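Local coordinates for glutathione S-transferase family protein (Pseudomonas putida, PDB 3LXZ) that probably conjugates reduced glutathione to a wide range of hydrophobic electrophiles, giving S-substituted glutathione, at residues 43-48 / 59-64; 106-111 / 167-172. One frame throughout, in Å; residues are numbered along the deposited sequence.

Contact 1. Residues 43-48 / 59-64; sequences EVSPRG and FLSETS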
loop_
_atom_site.group_PDB
_atom_site.type_symbol
_atom_site.label_atom_id
_atom_site.label_comp_id
_atom_site.label_asym_id
_atom_site.label_seq_id
_atom_site.Cartn_x
_atom_site.Cartn_y
_atom_site.Cartn_z
ATOM N N GLU A 43 -16.650 -1.604 -12.638
ATOM C CA GLU A 43 -17.779 -1.571 -11.719
ATOM C C GLU A 43 -17.644 -2.539 -10.544
ATOM O O GLU A 43 -18.248 -2.339 -9.490
ATOM C CB GLU A 43 -19.087 -1.842 -12.468
ATOM C CG GLU A 43 -19.650 -0.620 -13.181
ATOM C CD GLU A 43 -21.130 -0.798 -13.393
ATOM O OE1 GLU A 43 -21.923 -0.100 -12.714
ATOM O OE2 GLU A 43 -21.486 -1.701 -14.183
ATOM N N VAL A 44 -16.855 -3.590 -10.723
ATOM C CA VAL A 44 -16.596 -4.526 -9.626
ATOM C C VAL A 44 -15.358 -4.104 -8.820
ATOM O O VAL A 44 -15.365 -4.087 -7.574
ATOM C CB VAL A 44 -16.342 -5.959 -10.148
ATOM C CG1 VAL A 44 -16.090 -6.930 -8.947
ATOM C CG2 VAL A 44 -17.506 -6.417 -11.083
ATOM N N SER A 45 -14.293 -3.778 -9.546
ATOM C CA SER A 45 -13.016 -3.439 -8.939
ATOM C C SER A 45 -12.548 -2.095 -9.468
ATOM O O SER A 45 -12.223 -2.012 -10.633
ATOM C CB SER A 45 -11.983 -4.483 -9.299
ATOM O OG SER A 45 -10.865 -4.339 -8.445
ATOM N N PRO A 46 -12.514 -1.057 -8.610
ATOM C CA PRO A 46 -12.467 0.301 -9.177
ATOM C C PRO A 46 -11.183 0.747 -9.844
ATOM O O PRO A 46 -11.220 1.742 -10.515
ATOM C CB PRO A 46 -12.741 1.225 -7.998
ATOM C CG PRO A 46 -12.956 0.344 -6.761
ATOM C CD PRO A 46 -12.943 -1.085 -7.190
ATOM N N ARG A 47 -10.078 0.055 -9.589
ATOM C CA ARG A 47 -8.828 0.265 -10.338
ATOM C C ARG A 47 -8.503 -0.925 -11.256
ATOM O O ARG A 47 -7.481 -0.929 -11.958
ATOM C CB ARG A 47 -7.669 0.544 -9.353
ATOM C CG ARG A 47 -6.311 0.864 -9.990
ATOM C CD ARG A 47 -6.323 2.184 -10.762
ATOM N NE ARG A 47 -5.008 2.457 -11.349
ATOM C CZ ARG A 47 -4.617 2.015 -12.539
ATOM N NH1 ARG A 47 -5.456 1.320 -13.280
ATOM N NH2 ARG A 47 -3.391 2.289 -12.992
ATOM N N GLY A 48 -9.380 -1.924 -11.261
ATOM C CA GLY A 48 -9.234 -3.057 -12.177
ATOM C C GLY A 48 -8.336 -4.139 -11.593
ATOM O O GLY A 48 -7.864 -5.018 -12.310
ATOM N N PHE A 59 -18.916 -4.956 -2.521
ATOM C CA PHE A 59 -17.585 -5.409 -2.899
ATOM C C PHE A 59 -16.478 -4.681 -2.138
ATOM O O PHE A 59 -16.570 -3.462 -1.932
ATOM C CB PHE A 59 -17.349 -5.115 -4.381
ATOM C CG PHE A 59 -18.129 -5.979 -5.322
ATOM C CD1 PHE A 59 -17.882 -7.350 -5.415
ATOM C CD2 PHE A 59 -19.088 -5.401 -6.166
ATOM C CE1 PHE A 59 -18.617 -8.132 -6.320
ATOM C CE2 PHE A 59 -19.815 -6.181 -7.068
ATOM C CZ PHE A 59 -19.569 -7.534 -7.148
ATOM N N LEU A 60 -15.431 -5.419 -1.748
ATOM C CA LEU A 60 -14.170 -4.824 -1.256
ATOM C C LEU A 60 -13.040 -5.308 -2.138
ATOM O O LEU A 60 -12.949 -6.516 -2.385
ATOM C CB LEU A 60 -13.864 -5.271 0.184
ATOM C CG LEU A 60 -14.661 -4.725 1.356
ATOM C CD1 LEU A 60 -14.380 -5.496 2.629
ATOM C CD2 LEU A 60 -14.381 -3.223 1.559
ATOM N N SER A 61 -12.192 -4.395 -2.630
ATOM C CA SER A 61 -11.006 -4.735 -3.406
ATOM C C SER A 61 -9.753 -4.497 -2.560
ATOM O O SER A 61 -9.854 -3.970 -1.459
ATOM C CB SER A 61 -10.954 -3.896 -4.704
ATOM O OG SER A 61 -10.621 -2.550 -4.393
ATOM N N GLU A 62 -8.578 -4.892 -3.073
ATOM C CA GLU A 62 -7.243 -4.739 -2.418
ATOM C C GLU A 62 -7.003 -5.835 -1.377
ATOM O O GLU A 62 -7.650 -5.841 -0.308
ATOM C CB GLU A 62 -7.028 -3.367 -1.746
ATOM C CG GLU A 62 -7.155 -2.163 -2.714
ATOM C CD GLU A 62 -6.051 -2.097 -3.758
ATOM O OE1 GLU A 62 -4.918 -2.578 -3.491
ATOM O OE2 GLU A 62 -6.300 -1.534 -4.852
ATOM N N THR A 63 -6.083 -6.755 -1.683
ATOM C CA THR A 63 -5.802 -7.877 -0.764
ATOM C C THR A 63 -5.615 -7.434 0.691
ATOM O O THR A 63 -6.217 -8.018 1.619
ATOM C CB THR A 63 -4.590 -8.722 -1.271
ATOM O OG1 THR A 63 -5.023 -9.477 -2.421
ATOM C CG2 THR A 63 -4.088 -9.701 -0.195
ATOM N N SER A 64 -4.775 -6.424 0.910
ATOM C CA SER A 64 -4.508 -5.999 2.283
ATOM C C SER A 64 -5.817 -5.629 2.999
ATOM O O SER A 64 -6.014 -5.993 4.161
ATOM C CB SER A 64 -3.504 -4.858 2.346
ATOM O OG SER A 64 -4.030 -3.703 1.723
#
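Val-44 sets its CG1 methyl over one face of the Phe-59 ring, 3.9 Å from the ring centroid and only 12° off the ring normal, a CH-pi contact almost over the centre. With CG1 anti to the backbone N (chi1 -179°), this methyl reaches the aromatic face, and the nearest ring atom to Val-44 CG1 is Phe-59 CE1 at 3.8 Å. The carbonyl of the same valine lies by the root of the aromatic side chain, Val-44 O standing 3.9 Å from Phe-59 CB. Without its ring, as with an alanine here, Phe-59 would probably leave the Val-44 methyl facing a gap between the loop and the edge strand.

One residue on from Val-44 and two on from Phe-59 the contact turns small and polar, though the touches stay van der Waals. Ser-45 OG rests 3.8 Å from Ser-61 CB, and its hydrogen bond goes to Lys-49 O, which ties it to the backbone of a glutathione-binding residue. Ser-61 OG comes within 3.9 Å of Pro-46 CD but is hydrogen-bonded to Glu-92 of the second subunit, so this buried hydroxyl is satisfied across the dimer interface. Pro-46 lies within a type I turn from Ser-45 to Gly-48, with Gly-48 N bonded to Ser-45 O at 2.9 Å.

The contact lies in the thioredoxin-like N-terminal domain, beside residues that bind glutathione, Lys-49 and Thr-63. Strand 58-61 is an outer strand of the mixed sheet and leads through Glu-62, the N-cap, into helix 63-73. The loop after helix 39-42 packs beside that strand, while Val-52 of strand 52-55 touches Val-44, Ser-45 and Phe-59, and Tyr-6 of strand 3-7 meets the Phe-59 ring edge-to-face.

Contact 2. Residues 106-111 / 167-172; sequences RTCYAE and NAVGKK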
loop_
_atom_site.group_PDB
_atom_site.type_symbol
_atom_site.label_atom_id
_atom_site.label_comp_id
_atom_site.label_asym_id
_atom_site.label_seq_id
_atom_site.Cartn_x
_atom_site.Cartn_y
_atom_site.Cartn_z
ATOM N N ARG A 106 6.681 -6.858 -9.944
ATOM C CA ARG A 106 5.555 -6.822 -10.879
ATOM C C ARG A 106 5.911 -6.027 -12.153
ATOM O O ARG A 106 5.442 -6.369 -13.244
ATOM C CB ARG A 106 4.293 -6.302 -10.190
ATOM C CG ARG A 106 3.013 -6.172 -11.054
ATOM C CD ARG A 106 1.770 -5.944 -10.152
ATOM N NE ARG A 106 1.402 -7.178 -9.430
ATOM C CZ ARG A 106 0.688 -8.168 -9.973
ATOM N NH1 ARG A 106 0.411 -9.269 -9.283
ATOM N NH2 ARG A 106 0.249 -8.064 -11.231
ATOM N N THR A 107 6.788 -5.031 -12.011
ATOM C CA THR A 107 7.204 -4.217 -13.169
ATOM C C THR A 107 7.967 -5.063 -14.179
ATOM O O THR A 107 8.099 -4.668 -15.355
ATOM C CB THR A 107 8.028 -2.949 -12.802
ATOM O OG1 THR A 107 9.324 -3.309 -12.279
ATOM C CG2 THR A 107 7.252 -2.018 -11.835
ATOM N N CYS A 108 8.465 -6.216 -13.725
ATOM C CA CYS A 108 9.216 -7.086 -14.593
ATOM C C CYS A 108 8.511 -8.382 -14.939
ATOM O O CYS A 108 9.136 -9.242 -15.548
ATOM C CB CYS A 108 10.577 -7.400 -13.985
ATOM S SG CYS A 108 11.653 -5.961 -13.862
ATOM N N TYR A 109 7.233 -8.545 -14.560
ATOM C CA TYR A 109 6.524 -9.805 -14.872
ATOM C C TYR A 109 6.336 -9.992 -16.382
ATOM O O TYR A 109 6.302 -11.129 -16.870
ATOM C CB TYR A 109 5.157 -9.927 -14.176
ATOM C CG TYR A 109 5.165 -10.057 -12.649
ATOM C CD1 TYR A 109 6.331 -10.344 -11.931
ATOM C CD2 TYR A 109 3.974 -9.923 -11.939
ATOM C CE1 TYR A 109 6.302 -10.449 -10.528
ATOM C CE2 TYR A 109 3.926 -10.048 -10.544
ATOM C CZ TYR A 109 5.089 -10.311 -9.839
ATOM O OH TYR A 109 5.018 -10.392 -8.458
ATOM N N ALA A 110 6.242 -8.877 -17.116
ATOM C CA ALA A 110 6.178 -8.949 -18.572
ATOM C C ALA A 110 7.314 -9.803 -19.126
ATOM O O ALA A 110 7.081 -10.654 -19.973
ATOM C CB ALA A 110 6.178 -7.562 -19.191
ATOM N N GLU A 111 8.531 -9.593 -18.638
ATOM C CA GLU A 111 9.699 -10.311 -19.132
ATOM C C GLU A 111 9.826 -11.705 -18.525
ATOM O O GLU A 111 10.068 -12.686 -19.242
ATOM C CB GLU A 111 10.975 -9.517 -18.893
ATOM C CG GLU A 111 12.201 -10.159 -19.534
ATOM C CD GLU A 111 13.414 -9.256 -19.545
ATOM O OE1 GLU A 111 14.529 -9.788 -19.405
ATOM O OE2 GLU A 111 13.264 -8.020 -19.690
ATOM N N ASN A 167 11.777 -13.673 -6.511
ATOM C CA ASN A 167 13.028 -14.413 -6.746
ATOM C C ASN A 167 13.134 -14.945 -8.179
ATOM O O ASN A 167 14.226 -14.965 -8.746
ATOM C CB ASN A 167 13.247 -15.524 -5.725
ATOM C CG ASN A 167 14.728 -15.769 -5.442
ATOM O OD1 ASN A 167 15.496 -14.832 -5.190
ATOM N ND2 ASN A 167 15.130 -17.026 -5.464
ATOM N N ALA A 168 12.003 -15.301 -8.781
ATOM C CA ALA A 168 11.994 -15.678 -10.202
ATOM C C ALA A 168 12.419 -14.505 -11.073
ATOM O O ALA A 168 13.275 -14.678 -11.957
ATOM C CB ALA A 168 10.613 -16.189 -10.618
ATOM N N VAL A 169 11.848 -13.318 -10.818
ATOM C CA VAL A 169 12.266 -12.095 -11.504
ATOM C C VAL A 169 13.751 -11.910 -11.296
ATOM O O VAL A 169 14.478 -11.631 -12.256
ATOM C CB VAL A 169 11.493 -10.818 -10.996
ATOM C CG1 VAL A 169 12.179 -9.507 -11.440
ATOM C CG2 VAL A 169 10.054 -10.859 -11.421
ATOM N N GLY A 170 14.210 -12.042 -10.053
ATOM C CA GLY A 170 15.640 -11.902 -9.772
ATOM C C GLY A 170 16.491 -12.805 -10.665
ATOM O O GLY A 170 17.397 -12.341 -11.367
ATOM N N LYS A 171 16.197 -14.098 -10.644
ATOM C CA LYS A 171 17.019 -15.047 -11.392
ATOM C C LYS A 171 16.894 -14.852 -12.903
ATOM O O LYS A 171 17.914 -14.774 -13.594
ATOM C CB LYS A 171 16.720 -16.484 -10.979
ATOM C CG LYS A 171 17.150 -16.773 -9.533
ATOM C CD LYS A 171 16.544 -18.069 -8.992
ATOM C CE LYS A 171 17.193 -19.321 -9.578
ATOM N NZ LYS A 171 16.638 -20.548 -8.923
ATOM N N LYS A 172 15.672 -14.726 -13.415
ATOM C CA LYS A 172 15.472 -14.691 -14.863
ATOM C C LYS A 172 15.822 -13.353 -15.512
ATOM O O LYS A 172 16.386 -13.324 -16.618
ATOM C CB LYS A 172 14.036 -15.111 -15.240
ATOM C CG LYS A 172 13.691 -16.555 -14.855
ATOM C CD LYS A 172 12.195 -16.877 -15.021
ATOM C CE LYS A 172 11.860 -17.465 -16.411
ATOM N NZ LYS A 172 12.210 -18.924 -16.570
#
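Residues 106-109 make a type I turn, Tyr-109 N bonding to Arg-106 O at 3.1 Å, and Cys-108 at the N-cap of helix 109-114 brings its CA to 6.6 Å from the CA of Val-169 on helix 154-174. Val-169 does the bridging with both methyls. Val-169 CG1, anti to the backbone N (chi1 165°), meets Cys-108 CB at 3.7 Å, while Val-169 CG2 comes in at the edge of the Tyr-109 ring, near its plane, 3.8 Å from Tyr-109 CD1. The two side chains of that second pair stand at about a right angle, and all three residues are buried.

This is helix packing within the all-helical C-terminal domain of the GST fold, where the turn between helices 84-106 and 109-114 is set against helix 154-174. The ring and hydroxyl of the tyrosine have further partners: Arg-106 CA sits 3.4 Å above the plane of the Tyr-109 ring, and Tyr-109 OH is hydrogen-bonded to Glu-102 OE2. The other oxygen of that carboxylate, Glu-102 OE1, forms a salt bridge with NE of Arg-106, a glutathione-binding residue.

Both contacts are buried, but they lie in different domains, with centres about 24 Å apart and nearest atoms about 9 Å apart. Contact 1 joins a loop to an edge strand of the thioredoxin-like sheet and is bordered by the second subunit, which takes up polar groups there; contact 2 joins two helical elements of the C-terminal domain, and no other chain of the assembly touches its segments. In contact 1 a methyl over an aromatic face gives way to serines and a proline, whereas contact 2 is apolar throughout and uses a ring edge. Each carries a glutathione-binding residue, Thr-63 in one and Arg-106 in the other, so the two domains both contribute to that site.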